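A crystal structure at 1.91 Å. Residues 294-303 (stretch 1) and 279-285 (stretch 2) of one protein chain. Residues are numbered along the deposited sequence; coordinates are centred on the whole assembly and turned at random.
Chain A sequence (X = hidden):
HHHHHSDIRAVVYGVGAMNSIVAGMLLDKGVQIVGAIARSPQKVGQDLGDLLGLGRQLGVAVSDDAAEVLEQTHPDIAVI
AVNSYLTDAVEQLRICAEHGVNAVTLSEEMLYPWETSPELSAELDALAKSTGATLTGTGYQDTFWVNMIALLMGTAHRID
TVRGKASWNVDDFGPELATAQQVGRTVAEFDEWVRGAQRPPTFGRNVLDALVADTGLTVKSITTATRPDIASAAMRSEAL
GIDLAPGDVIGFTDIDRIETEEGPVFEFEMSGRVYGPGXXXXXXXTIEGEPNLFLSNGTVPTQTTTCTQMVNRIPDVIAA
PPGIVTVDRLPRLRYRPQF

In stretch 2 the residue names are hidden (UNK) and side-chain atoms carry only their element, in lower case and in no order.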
# COMPACT_ATOMS: atom_id res chain seq x y z
N PHE A 294 6.19 -5.40 10.15
CA PHE A 294 4.88 -5.39 10.85
C PHE A 294 3.97 -4.33 10.22
O PHE A 294 4.44 -3.24 9.84
CB PHE A 294 5.08 -5.12 12.34
CG PHE A 294 3.81 -5.22 13.13
CD1 PHE A 294 3.20 -6.44 13.36
CD2 PHE A 294 3.20 -4.08 13.63
CE1 PHE A 294 2.01 -6.54 14.07
CE2 PHE A 294 2.01 -4.17 14.34
CZ PHE A 294 1.43 -5.39 14.58
N LEU A 295 2.68 -4.64 10.16
CA LEU A 295 1.63 -3.68 9.73
C LEU A 295 0.40 -3.94 10.59
O LEU A 295 0.00 -5.10 10.79
CB LEU A 295 1.31 -3.85 8.24
CG LEU A 295 0.27 -2.89 7.65
CD1 LEU A 295 0.71 -2.41 6.27
CD2 LEU A 295 -1.09 -3.54 7.51
N SER A 296 -0.17 -2.86 11.10
CA SER A 296 -1.44 -2.86 11.88
C SER A 296 -2.27 -1.67 11.41
O SER A 296 -1.69 -0.61 11.09
CB SER A 296 -1.13 -2.82 13.36
OG SER A 296 -2.24 -2.37 14.10
N ASN A 297 -3.59 -1.81 11.45
CA ASN A 297 -4.51 -0.72 11.06
C ASN A 297 -5.39 -0.35 12.26
O ASN A 297 -6.47 0.23 12.02
CB ASN A 297 -5.28 -1.10 9.79
CG ASN A 297 -4.40 -1.16 8.56
OD1 ASN A 297 -3.86 -0.15 8.08
ND2 ASN A 297 -4.23 -2.35 8.05
N GLY A 298 -4.95 -0.65 13.48
CA GLY A 298 -5.73 -0.32 14.69
C GLY A 298 -7.12 -0.91 14.60
O GLY A 298 -7.23 -2.04 14.14
N THR A 299 -8.16 -0.20 15.05
CA THR A 299 -9.57 -0.68 14.95
C THR A 299 -10.05 -0.34 13.54
O THR A 299 -10.60 0.73 13.33
CB THR A 299 -10.45 -0.14 16.08
OG1 THR A 299 -9.83 -0.60 17.27
CG2 THR A 299 -11.85 -0.69 16.01
N VAL A 300 -9.71 -1.20 12.59
CA VAL A 300 -9.86 -0.92 11.14
C VAL A 300 -11.34 -0.85 10.80
O VAL A 300 -12.13 -1.67 11.28
CB VAL A 300 -9.10 -1.98 10.33
CG1 VAL A 300 -9.64 -3.39 10.54
CG2 VAL A 300 -9.07 -1.62 8.86
N PRO A 301 -11.78 0.18 10.05
CA PRO A 301 -13.20 0.33 9.68
C PRO A 301 -13.62 -0.60 8.52
O PRO A 301 -13.77 -0.13 7.40
CB PRO A 301 -13.30 1.80 9.28
CG PRO A 301 -11.92 2.12 8.75
CD PRO A 301 -10.97 1.35 9.65
N THR A 302 -13.77 -1.89 8.82
CA THR A 302 -14.05 -2.94 7.80
C THR A 302 -15.33 -2.59 7.04
O THR A 302 -15.33 -2.62 5.83
CB THR A 302 -14.14 -4.32 8.46
OG1 THR A 302 -13.00 -4.49 9.31
CG2 THR A 302 -14.24 -5.46 7.46
N GLN A 303 -16.41 -2.29 7.74
CA GLN A 303 -17.73 -2.02 7.12
C GLN A 303 -17.60 -0.84 6.15
O GLN A 303 -18.04 -0.96 5.01
CB GLN A 303 -18.76 -1.72 8.22
CG GLN A 303 -20.18 -1.62 7.67
CD GLN A 303 -21.07 -0.83 8.59
OE1 GLN A 303 -20.92 0.38 8.72
NE2 GLN A 303 -21.99 -1.51 9.24
N UNK A 279 -15.17 -5.32 21.94
CA UNK A 279 -14.37 -5.99 20.87
C UNK A 279 -14.25 -5.04 19.67
O UNK A 279 -15.15 -4.29 19.42
c UNK A 279 -15.35 -9.72 21.22
o UNK A 279 -16.59 -10.00 21.18
c UNK A 279 -14.99 -7.34 20.49
o UNK A 279 -14.43 -10.48 20.88
c UNK A 279 -14.98 -8.31 21.64
N UNK A 280 -13.13 -5.11 18.97
CA UNK A 280 -12.88 -4.29 17.77
C UNK A 280 -12.23 -5.12 16.68
O UNK A 280 -11.55 -6.14 17.01
N UNK A 281 -12.44 -4.70 15.44
CA UNK A 281 -11.80 -5.33 14.26
C UNK A 281 -10.29 -5.18 14.35
O UNK A 281 -9.79 -4.14 14.91
o UNK A 281 -14.27 -4.33 11.68
c UNK A 281 -12.29 -4.69 12.95
o UNK A 281 -14.43 -5.64 13.49
c UNK A 281 -13.77 -4.92 12.67
N UNK A 282 -9.58 -6.13 13.75
CA UNK A 282 -8.11 -6.06 13.63
C UNK A 282 -7.67 -6.44 12.22
O UNK A 282 -8.32 -7.26 11.54
c UNK A 282 -7.52 -8.38 14.52
c UNK A 282 -7.37 -6.88 14.70
c UNK A 282 -6.32 -9.12 15.04
c UNK A 282 -7.78 -6.43 16.11
N UNK A 283 -6.55 -5.85 11.83
CA UNK A 283 -5.78 -6.22 10.63
C UNK A 283 -4.29 -6.16 11.00
O UNK A 283 -3.75 -5.06 11.07
c UNK A 283 -5.51 -5.85 8.17
c UNK A 283 -6.07 -5.29 9.46
n UNK A 283 -4.83 -5.03 7.40
o UNK A 283 -5.76 -7.03 7.88
N UNK A 284 -3.68 -7.31 11.28
CA UNK A 284 -2.29 -7.38 11.79
C UNK A 284 -1.51 -8.35 10.92
O UNK A 284 -1.91 -9.52 10.83
c UNK A 284 -2.22 -7.82 13.24
o UNK A 284 -3.37 -6.57 16.48
c UNK A 284 -2.91 -7.34 15.66
c UNK A 284 -2.89 -6.88 14.20
o UNK A 284 -2.53 -8.51 15.96
N UNK A 285 -0.48 -7.85 10.26
CA UNK A 285 0.36 -8.65 9.34
C UNK A 285 1.83 -8.57 9.76
O UNK A 285 2.31 -7.49 10.12
c UNK A 285 -2.91 -11.34 4.83
c UNK A 285 0.19 -8.21 7.90
n UNK A 285 -3.37 -8.41 7.01
c UNK A 285 -2.33 -7.87 7.71
c UNK A 285 -1.52 -11.45 5.01
c UNK A 285 -0.83 -10.57 5.81
c UNK A 285 -3.63 -10.37 5.46
c UNK A 285 -2.94 -9.49 6.29
c UNK A 285 -1.54 -9.57 6.48
c UNK A 285 -1.18 -8.52 7.38
O HOH W 1 -16.27 -2.08 10.70
O HOH W 2 -9.10 -3.25 17.38
O HOH W 3 -5.33 -3.83 13.49
O HOH W 4 -4.25 -4.05 15.71

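Position 279 carries three carbons in a row, the third bearing two oxygens: a carboxylate on a two-carbon stem, hence Glu279. It touches nothing on stretch 1, and its carboxylate oxygens are hydrogen-bonded elsewhere in the structure.

Position 280 has no side-chain atoms and is Gly280. Its CA lies 4.1 Å from Thr299 CG2, and an ideal CB here would point toward stretch 1 and come within 3.2 Å of that methyl, so the bare backbone suits a tight spot.

Position 281 has two carbons, the second carrying two oxygens. The short carboxylate identifies Asp281. It points toward stretch 1, and Thr302 OG1 donates a hydrogen bond of 2.7 Å to Asp281 OD2. Water 1 accepts from Gln303 N at 3.0 Å and lies 3.2 Å from Asp281 OD2, where it may donate; the direct bond from Thr302 OG1 is the sure link to the first turn of the helix. Its CB packs 3.8 Å from Val300 CG1.

Position 282 has four carbons, forked at the first, with one arm two carbons long: Ile282. Its side chain points away from stretch 1, so it is mainly the backbone that borders this contact; Val300 CG1 lies 4.0 Å from Ile282 C. A beta-branched residue suits the extended backbone here.

Position 283 shows two carbons, the second bearing one oxygen and one nitrogen, the amide of Asn283. It points toward stretch 1, where its CB is 4.2 Å from Val300 CG1 and its ND2 4.0 Å from Leu295 CD2. A short side chain with both donor and acceptor suits this buried place: ND2 is hydrogen-bonded elsewhere in the structure, and OD1 accepts from the ring nitrogen at position 285. The backbone Asn283 O accepts a hydrogen bond from Asn297 N at 3.3 Å.

Position 284 again has three carbons ending in two oxygens, so it is Glu284. Its side chain shares a sheet face with Ser296, and water 4 links them, lying 2.8 Å from Glu284 OE2 and 3.1 Å from Ser296 OG.

Position 285 has one carbon leading to fused five- and six-membered rings with a single nitrogen, an indole: Trp285. It lies on the sheet face of Leu295, suiting a buried place, and its one polar ring atom is satisfied: Trp285 NE1 donates to Asn283 OD1 at 2.9 Å.

The contact joins two modes. Antiparallel strands pair through Trp285 N to Leu295 O (2.8 Å) and Leu295 N to Trp285 O (2.9 Å), a reciprocal backbone ladder. Beyond it the backbones are bridged by water 3, which accepts from Asn283 N (2.9 Å) and donates to Gly298 O (2.7 Å), while Asp281 fastens the far end to the helix start.

Stretch 2, residues 279-285: EGDINEW
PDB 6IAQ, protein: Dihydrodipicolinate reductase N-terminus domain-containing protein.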